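Local coordinates for nidogen (Mus musculus, PDB 1NPE), which belongs to the basement membrane, where its six-bladed YWTD propeller binds laminin and is thought to link it to other matrix components, at residues P81-L89 against R125-R133; G167-D175 against Y210-L221. All coordinates share one frame; numbering follows the deposited sequence.

Contact 1 of 2, residues P81-L89 against R125-R133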
loop_
_atom_site.group_PDB
_atom_site.type_symbol
_atom_site.label_atom_id
_atom_site.label_comp_id
_atom_site.label_asym_id
_atom_site.label_seq_id
_atom_site.Cartn_x
_atom_site.Cartn_y
_atom_site.Cartn_z
ATOM N N PRO A 81 5.066 -3.361 3.631
ATOM C CA PRO A 81 4.225 -2.928 4.762
ATOM C C PRO A 81 3.536 -1.609 4.409
ATOM O O PRO A 81 4.197 -0.612 4.138
ATOM C CB PRO A 81 5.230 -2.792 5.908
ATOM C CG PRO A 81 6.486 -2.370 5.204
ATOM C CD PRO A 81 6.501 -3.221 3.939
ATOM N N GLU A 82 2.208 -1.612 4.396
ATOM C CA GLU A 82 1.469 -0.422 4.001
ATOM C C GLU A 82 0.434 0.119 4.970
ATOM O O GLU A 82 -0.238 1.105 4.673
ATOM C CB GLU A 82 0.807 -0.673 2.656
ATOM C CG GLU A 82 1.794 -0.878 1.531
ATOM C CD GLU A 82 1.120 -1.298 0.263
ATOM O OE1 GLU A 82 -0.010 -0.843 0.002
ATOM O OE2 GLU A 82 1.723 -2.086 -0.480
ATOM N N GLY A 83 0.290 -0.546 6.105
ATOM C CA GLY A 83 -0.660 -0.123 7.113
ATOM C C GLY A 83 -0.156 -0.647 8.439
ATOM O O GLY A 83 0.409 -1.732 8.498
ATOM N N ILE A 84 -0.320 0.138 9.494
ATOM C CA ILE A 84 0.122 -0.266 10.815
ATOM C C ILE A 84 -0.852 0.267 11.863
ATOM O O ILE A 84 -1.312 1.406 11.769
ATOM C CB ILE A 84 1.587 0.201 11.085
ATOM C CG1 ILE A 84 2.052 -0.244 12.473
ATOM C CG2 ILE A 84 1.723 1.720 10.917
ATOM C CD1 ILE A 84 3.551 -0.090 12.691
ATOM N N ALA A 85 -1.220 -0.603 12.806
ATOM C CA ALA A 85 -2.142 -0.270 13.893
ATOM C C ALA A 85 -1.544 -0.717 15.223
ATOM O O ALA A 85 -0.717 -1.624 15.262
ATOM C CB ALA A 85 -3.487 -0.936 13.670
ATOM N N LEU A 86 -1.994 -0.115 16.319
ATOM C CA LEU A 86 -1.440 -0.450 17.620
ATOM C C LEU A 86 -2.443 -0.905 18.667
ATOM O O LEU A 86 -3.634 -0.677 18.549
ATOM C CB LEU A 86 -0.703 0.764 18.185
ATOM C CG LEU A 86 0.223 1.558 17.266
ATOM C CD1 LEU A 86 0.438 2.912 17.864
ATOM C CD2 LEU A 86 1.548 0.838 17.053
ATOM N N ASP A 87 -1.922 -1.584 19.679
ATOM C CA ASP A 87 -2.689 -2.032 20.835
ATOM C C ASP A 87 -1.938 -1.304 21.938
ATOM O O ASP A 87 -0.895 -1.773 22.399
ATOM C CB ASP A 87 -2.568 -3.547 21.037
ATOM C CG ASP A 87 -3.241 -4.034 22.331
ATOM O OD1 ASP A 87 -3.872 -3.230 23.056
ATOM O OD2 ASP A 87 -3.135 -5.241 22.624
ATOM N N HIS A 88 -2.420 -0.119 22.292
ATOM C CA HIS A 88 -1.777 0.688 23.320
ATOM C C HIS A 88 -1.881 0.083 24.724
ATOM O O HIS A 88 -1.121 0.450 25.620
ATOM C CB HIS A 88 -2.321 2.121 23.292
ATOM C CG HIS A 88 -3.787 2.217 23.573
ATOM N ND1 HIS A 88 -4.284 2.652 24.783
ATOM C CD2 HIS A 88 -4.863 1.930 22.804
ATOM C CE1 HIS A 88 -5.605 2.629 24.746
ATOM N NE2 HIS A 88 -5.981 2.195 23.556
ATOM N N LEU A 89 -2.800 -0.862 24.903
ATOM C CA LEU A 89 -2.981 -1.528 26.193
ATOM C C LEU A 89 -2.040 -2.718 26.320
ATOM O O LEU A 89 -1.232 -2.781 27.249
ATOM C CB LEU A 89 -4.428 -1.988 26.363
ATOM C CG LEU A 89 -5.442 -0.843 26.426
ATOM C CD1 LEU A 89 -6.854 -1.401 26.448
ATOM C CD2 LEU A 89 -5.167 0.040 27.658
ATOM N N ARG A 125 -4.174 -3.493 3.062
ATOM C CA ARG A 125 -3.571 -2.177 3.155
ATOM C C ARG A 125 -3.979 -1.495 4.448
ATOM O O ARG A 125 -3.216 -1.499 5.407
ATOM C CB ARG A 125 -3.925 -1.338 1.912
ATOM C CG ARG A 125 -3.492 0.120 1.967
ATOM C CD ARG A 125 -3.625 0.779 0.605
ATOM N NE ARG A 125 -2.493 0.468 -0.259
ATOM C CZ ARG A 125 -2.463 0.659 -1.575
ATOM N NH1 ARG A 125 -3.519 1.152 -2.219
ATOM N NH2 ARG A 125 -1.336 0.434 -2.235
ATOM N N GLY A 126 -5.187 -0.939 4.487
ATOM C CA GLY A 126 -5.646 -0.272 5.689
ATOM C C GLY A 126 -5.864 -1.239 6.836
ATOM O O GLY A 126 -6.317 -2.362 6.635
ATOM N N ILE A 127 -5.504 -0.816 8.042
ATOM C CA ILE A 127 -5.694 -1.641 9.231
ATOM C C ILE A 127 -5.773 -0.772 10.489
ATOM O O ILE A 127 -5.005 0.174 10.657
ATOM C CB ILE A 127 -4.596 -2.726 9.381
ATOM C CG1 ILE A 127 -4.950 -3.669 10.535
ATOM C CG2 ILE A 127 -3.241 -2.093 9.638
ATOM C CD1 ILE A 127 -4.000 -4.844 10.684
ATOM N N VAL A 128 -6.757 -1.058 11.331
ATOM C CA VAL A 128 -6.961 -0.310 12.571
ATOM C C VAL A 128 -7.370 -1.236 13.709
ATOM O O VAL A 128 -7.861 -2.345 13.480
ATOM C CB VAL A 128 -8.075 0.766 12.429
ATOM C CG1 VAL A 128 -7.631 1.881 11.495
ATOM C CG2 VAL A 128 -9.372 0.129 11.924
ATOM N N THR A 129 -7.186 -0.755 14.932
ATOM C CA THR A 129 -7.550 -1.505 16.122
ATOM C C THR A 129 -8.559 -0.726 16.952
ATOM O O THR A 129 -8.752 0.472 16.763
ATOM C CB THR A 129 -6.352 -1.721 17.064
ATOM O OG1 THR A 129 -5.706 -0.465 17.298
ATOM C CG2 THR A 129 -5.371 -2.735 16.515
ATOM N N ASP A 130 -9.178 -1.443 17.883
ATOM C CA ASP A 130 -10.125 -0.901 18.856
ATOM C C ASP A 130 -9.705 -1.698 20.092
ATOM O O ASP A 130 -10.375 -2.641 20.497
ATOM C CB ASP A 130 -11.574 -1.223 18.470
ATOM C CG ASP A 130 -12.589 -0.655 19.467
ATOM O OD1 ASP A 130 -12.230 0.222 20.283
ATOM O OD2 ASP A 130 -13.756 -1.086 19.424
ATOM N N PRO A 131 -8.543 -1.353 20.667
ATOM C CA PRO A 131 -7.977 -2.015 21.845
ATOM C C PRO A 131 -8.908 -2.282 23.009
ATOM O O PRO A 131 -8.830 -3.347 23.623
ATOM C CB PRO A 131 -6.827 -1.094 22.232
ATOM C CG PRO A 131 -6.377 -0.564 20.886
ATOM C CD PRO A 131 -7.699 -0.215 20.261
ATOM N N VAL A 132 -9.803 -1.345 23.302
ATOM C CA VAL A 132 -10.720 -1.527 24.421
ATOM C C VAL A 132 -11.691 -2.704 24.221
ATOM O O VAL A 132 -11.940 -3.462 25.163
ATOM C CB VAL A 132 -11.478 -0.214 24.766
ATOM C CG1 VAL A 132 -12.279 -0.388 26.050
ATOM C CG2 VAL A 132 -10.486 0.944 24.937
ATOM N N ARG A 133 -12.204 -2.879 23.001
ATOM C CA ARG A 133 -13.132 -3.982 22.719
ATOM C C ARG A 133 -12.459 -5.225 22.114
ATOM O O ARG A 133 -13.128 -6.237 21.849
ATOM C CB ARG A 133 -14.294 -3.526 21.820
ATOM C CG ARG A 133 -15.325 -2.618 22.501
ATOM C CD ARG A 133 -15.134 -1.154 22.121
ATOM N NE ARG A 133 -15.195 -0.265 23.282
ATOM C CZ ARG A 133 -14.469 0.843 23.426
ATOM N NH1 ARG A 133 -13.612 1.218 22.481
ATOM N NH2 ARG A 133 -14.591 1.576 24.529
#

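Contact 2 of 2, residues G167-D175 against Y210-L221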
loop_
_atom_site.group_PDB
_atom_site.type_symbol
_atom_site.label_atom_id
_atom_site.label_comp_id
_atom_site.label_asym_id
_atom_site.label_seq_id
_atom_site.Cartn_x
_atom_site.Cartn_y
_atom_site.Cartn_z
ATOM N N GLY A 167 -14.674 -1.204 -4.371
ATOM C CA GLY A 167 -13.786 -1.150 -5.517
ATOM C C GLY A 167 -12.342 -1.226 -5.068
ATOM O O GLY A 167 -11.680 -2.252 -5.223
ATOM N N LEU A 168 -11.846 -0.127 -4.512
ATOM C CA LEU A 168 -10.486 -0.061 -4.014
ATOM C C LEU A 168 -10.488 0.520 -2.594
ATOM O O LEU A 168 -10.227 1.715 -2.400
ATOM C CB LEU A 168 -9.621 0.798 -4.949
ATOM C CG LEU A 168 -9.493 0.357 -6.417
ATOM C CD1 LEU A 168 -8.732 1.416 -7.235
ATOM C CD2 LEU A 168 -8.795 -0.995 -6.514
ATOM N N PRO A 169 -10.895 -0.287 -1.592
ATOM C CA PRO A 169 -10.907 0.218 -0.212
ATOM C C PRO A 169 -9.463 0.349 0.258
ATOM O O PRO A 169 -8.825 -0.638 0.610
ATOM C CB PRO A 169 -11.677 -0.865 0.548
ATOM C CG PRO A 169 -11.400 -2.113 -0.229
ATOM C CD PRO A 169 -11.485 -1.636 -1.665
ATOM N N ASN A 170 -8.937 1.570 0.200
ATOM C CA ASN A 170 -7.553 1.824 0.573
ATOM C C ASN A 170 -7.252 2.034 2.049
ATOM O O ASN A 170 -6.190 1.659 2.524
ATOM C CB ASN A 170 -6.996 2.978 -0.258
ATOM C CG ASN A 170 -6.729 2.575 -1.699
ATOM O OD1 ASN A 170 -6.352 1.429 -1.979
ATOM N ND2 ASN A 170 -6.911 3.512 -2.618
ATOM N N GLY A 171 -8.171 2.659 2.766
ATOM C CA GLY A 171 -7.951 2.884 4.177
ATOM C C GLY A 171 -9.244 2.846 4.959
ATOM O O GLY A 171 -10.331 2.983 4.394
ATOM N N LEU A 172 -9.138 2.568 6.250
ATOM C CA LEU A 172 -10.321 2.555 7.098
ATOM C C LEU A 172 -10.005 3.127 8.467
ATOM O O LEU A 172 -8.838 3.302 8.836
ATOM C CB LEU A 172 -10.944 1.159 7.194
ATOM C CG LEU A 172 -10.416 0.099 8.152
ATOM C CD1 LEU A 172 -11.125 -1.193 7.821
ATOM C CD2 LEU A 172 -8.912 -0.068 8.012
ATOM N N THR A 173 -11.043 3.440 9.218
ATOM C CA THR A 173 -10.834 4.016 10.531
ATOM C C THR A 173 -11.997 3.638 11.430
ATOM O O THR A 173 -13.090 3.353 10.945
ATOM C CB THR A 173 -10.663 5.566 10.427
ATOM O OG1 THR A 173 -10.313 6.099 11.708
ATOM C CG2 THR A 173 -11.935 6.236 9.906
ATOM N N PHE A 174 -11.747 3.568 12.728
ATOM C CA PHE A 174 -12.798 3.202 13.663
ATOM C C PHE A 174 -12.965 4.229 14.766
ATOM O O PHE A 174 -11.990 4.643 15.388
ATOM C CB PHE A 174 -12.521 1.829 14.283
ATOM C CG PHE A 174 -13.654 1.304 15.127
ATOM C CD1 PHE A 174 -14.725 0.638 14.539
ATOM C CD2 PHE A 174 -13.650 1.473 16.509
ATOM C CE1 PHE A 174 -15.779 0.148 15.316
ATOM C CE2 PHE A 174 -14.695 0.988 17.291
ATOM C CZ PHE A 174 -15.762 0.323 16.695
ATOM N N ASP A 175 -14.210 4.634 14.997
ATOM C CA ASP A 175 -14.532 5.602 16.039
ATOM C C ASP A 175 -15.289 4.872 17.144
ATOM O O ASP A 175 -16.448 4.486 16.968
ATOM C CB ASP A 175 -15.382 6.741 15.472
ATOM C CG ASP A 175 -15.569 7.870 16.464
ATOM O OD1 ASP A 175 -16.611 7.902 17.151
ATOM O OD2 ASP A 175 -14.662 8.720 16.563
ATOM N N TYR A 210 -9.663 10.360 -5.213
ATOM C CA TYR A 210 -8.768 9.211 -5.141
ATOM C C TYR A 210 -8.159 9.104 -3.761
ATOM O O TYR A 210 -6.969 9.356 -3.564
ATOM C CB TYR A 210 -7.658 9.263 -6.205
ATOM C CG TYR A 210 -7.167 7.874 -6.569
ATOM C CD1 TYR A 210 -7.645 7.222 -7.707
ATOM C CD2 TYR A 210 -6.299 7.174 -5.729
ATOM C CE1 TYR A 210 -7.281 5.908 -7.995
ATOM C CE2 TYR A 210 -5.929 5.859 -6.007
ATOM C CZ TYR A 210 -6.427 5.234 -7.136
ATOM O OH TYR A 210 -6.103 3.932 -7.389
ATOM N N PRO A 211 -8.977 8.701 -2.781
ATOM C CA PRO A 211 -8.571 8.543 -1.385
ATOM C C PRO A 211 -7.561 7.424 -1.214
ATOM O O PRO A 211 -7.689 6.372 -1.840
ATOM C CB PRO A 211 -9.873 8.138 -0.688
ATOM C CG PRO A 211 -10.947 8.479 -1.629
ATOM C CD PRO A 211 -10.362 8.250 -2.975
ATOM N N PHE A 212 -6.574 7.652 -0.354
ATOM C CA PHE A 212 -5.580 6.634 -0.058
ATOM C C PHE A 212 -5.673 6.162 1.393
ATOM O O PHE A 212 -5.645 4.962 1.662
ATOM C CB PHE A 212 -4.156 7.119 -0.322
ATOM C CG PHE A 212 -3.121 6.111 0.066
ATOM C CD1 PHE A 212 -2.819 5.051 -0.785
ATOM C CD2 PHE A 212 -2.519 6.155 1.327
ATOM C CE1 PHE A 212 -1.944 4.046 -0.388
ATOM C CE2 PHE A 212 -1.644 5.157 1.728
ATOM C CZ PHE A 212 -1.357 4.097 0.870
ATOM N N ALA A 213 -5.688 7.108 2.329
ATOM C CA ALA A 213 -5.765 6.769 3.741
ATOM C C ALA A 213 -6.760 7.667 4.445
ATOM O O ALA A 213 -7.107 8.741 3.949
ATOM C CB ALA A 213 -4.401 6.886 4.395
ATOM N N VAL A 214 -7.195 7.236 5.622
ATOM C CA VAL A 214 -8.160 8.007 6.375
ATOM C C VAL A 214 -7.993 7.760 7.859
ATOM O O VAL A 214 -7.483 6.717 8.282
ATOM C CB VAL A 214 -9.599 7.633 5.966
ATOM C CG1 VAL A 214 -9.929 6.204 6.415
ATOM C CG2 VAL A 214 -10.593 8.632 6.524
ATOM N N THR A 215 -8.386 8.758 8.638
ATOM C CA THR A 215 -8.345 8.691 10.086
ATOM C C THR A 215 -9.528 9.528 10.556
ATOM O O THR A 215 -10.107 10.296 9.779
ATOM C CB THR A 215 -7.007 9.234 10.670
ATOM O OG1 THR A 215 -6.960 8.966 12.077
ATOM C CG2 THR A 215 -6.871 10.737 10.446
ATOM N N SER A 216 -9.919 9.357 11.810
ATOM C CA SER A 216 -11.051 10.110 12.314
ATOM C C SER A 216 -10.810 10.807 13.640
ATOM O O SER A 216 -9.928 10.433 14.415
ATOM C CB SER A 216 -12.294 9.212 12.411
ATOM O OG SER A 216 -12.098 8.121 13.300
ATOM N N TYR A 217 -11.585 11.867 13.849
ATOM C CA TYR A 217 -11.550 12.655 15.069
ATOM C C TYR A 217 -12.988 13.105 15.312
ATOM O O TYR A 217 -13.420 14.148 14.807
ATOM C CB TYR A 217 -10.621 13.869 14.933
ATOM C CG TYR A 217 -10.348 14.544 16.260
ATOM C CD1 TYR A 217 -9.905 13.801 17.355
ATOM C CD2 TYR A 217 -10.597 15.904 16.444
ATOM C CE1 TYR A 217 -9.723 14.386 18.600
ATOM C CE2 TYR A 217 -10.417 16.506 17.698
ATOM C CZ TYR A 217 -9.983 15.734 18.770
ATOM O OH TYR A 217 -9.834 16.294 20.023
ATOM N N GLY A 218 -13.734 12.267 16.030
ATOM C CA GLY A 218 -15.124 12.556 16.338
ATOM C C GLY A 218 -16.050 12.370 15.150
ATOM O O GLY A 218 -16.166 11.270 14.595
ATOM N N LYS A 219 -16.710 13.459 14.764
ATOM C CA LYS A 219 -17.642 13.467 13.636
ATOM C C LYS A 219 -16.939 13.726 12.292
ATOM O O LYS A 219 -17.525 13.518 11.228
ATOM C CB LYS A 219 -18.723 14.534 13.869
ATOM C CG LYS A 219 -18.167 15.884 14.338
ATOM C CD LYS A 219 -19.223 16.985 14.333
ATOM C CE LYS A 219 -20.397 16.673 15.257
ATOM N NZ LYS A 219 -21.482 17.701 15.132
ATOM N N ASN A 220 -15.686 14.173 12.353
ATOM C CA ASN A 220 -14.904 14.479 11.154
ATOM C C ASN A 220 -13.969 13.379 10.646
ATOM O O ASN A 220 -13.340 12.660 11.423
ATOM C CB ASN A 220 -14.076 15.751 11.377
ATOM C CG ASN A 220 -14.837 17.023 11.051
ATOM O OD1 ASN A 220 -16.056 17.016 10.896
ATOM N ND2 ASN A 220 -14.108 18.129 10.937
ATOM N N LEU A 221 -13.885 13.265 9.325
ATOM C CA LEU A 221 -12.990 12.305 8.690
ATOM C C LEU A 221 -11.900 13.096 7.989
ATOM O O LEU A 221 -12.161 14.151 7.421
ATOM C CB LEU A 221 -13.719 11.455 7.639
ATOM C CG LEU A 221 -14.710 10.386 8.089
ATOM C CD1 LEU A 221 -15.187 9.620 6.860
ATOM C CD2 LEU A 221 -14.067 9.441 9.096
HETATM O O HOH W 1 -4.488 3.559 3.794
#

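Contact 1 of 2, residues P81-L89 against R125-R133
In a YWTD β-propeller the innermost strands of neighbouring blades run side by side around the central axis, and Glu82 and Arg125 meet at one end of such a pair. A salt bridge forms in which NE and NH2 of Arg125 both point at Glu82 OE1, 2.8 and 2.9 Å away. The oxygen sits close to the guanidinium plane, although the two flat groups are turned 39° apart. The arginine bends at its third torsion (chi3 -81°), which swings its head toward the extended glutamate chain. Outside the pair, Glu82 OE2 accepts bonds from Ser98, a cadmium ligand, and from Ser80, while Arg125 NH1 bonds to the backbone of the chain of another protein.

The strands 81-87 and 125-130 are nearly parallel, 9° apart, yet they begin separate four-stranded sheets, and their meeting is one of packing between blades rather than of a continued sheet. Gly83 CA comes within 3.4 Å of Arg125 O in a CA-H...O contact. The CG2 branch of Ile127 presses on the backbone just beyond, 3.6 Å from Gly83 C, and Ala85 CB rests on the backbone of Ile127 and Val128. Further along, Thr129 OG1 faces Leu86 O; their modelled separation is too short to be trusted in detail. At the far end the ring of Pro131 crosses His88 at about a right angle, its CG 3.5 Å from His88 CD2. Leu89 adds an apolar contact, its CD1 4.2 Å from Pro131 CB.

Contact 2 of 2, residues G167-D175 against Y210-L221
Asn170 and Pro211 meet where the inner strands of two propeller blades, 169-175 and 211-217, run almost parallel. From the asparagine backbone outward, CB lies against a carbonyl, 3.1 Å from Phe212 O. With CG anti to the carbonyl carbon (chi1 -73°), the amide continues toward strand 211-217. There ND2 gives a nearly straight hydrogen bond, 175° at the hydrogen, to Pro211 O, 3.1 Å away; the acceptor lies in the amide plane and the donor in the carbonyl plane. The other tip atom, OD1, turns to different partners: Arg125 NH1 and a polar side chain of the chain of another protein.

Next along the strands, the carbonyls of Asn170 and Phe212 approach as two acceptors, and one water reconciles them by donating to both oxygens. Past the water, Val214 CG1 packs against the backbone of Gly171 and Leu172. Thr173 then uses both of its branches. Its OG1, anti to the backbone N (chi1 -174°), shares a 3.1 Å hydrogen bond with Ser216 OG, while CG2 meets Leu221 CD2 at 3.9 Å. At the opposite end, the methyl CD1 of Leu168 touches Tyr210 OH at 3.6 Å, and that hydroxyl bonds to a polar side chain of the chain of another protein.

The two strands are thus coupled by side-chain and water bonds instead of a backbone ladder, and the bonds to both tip atoms of Asn170 fix which way round its amide lies, probably presetting OD1 for the partner protein.

Reading from the N terminus, strand 81-87 opens a blade at the propeller centre; the chain runs outward through three more strands and returns as 124-130, where contact 1 closes the excursion. Strands 135-140, 147-152 and 159-162 complete that next blade, after which 169-175 and 211-217 repeat the pattern in contact 2. The two loops follow one another in series, neither nesting nor crossing. Contact 1 joins one pair of neighbouring blades and contact 2 another, their centres 13 Å apart. Between them, strand 125-130 lies against 169-175, with Val128 CG1 packing 3.2 Å from Leu172 O. Four successive inner strands are thereby tied together around the axis.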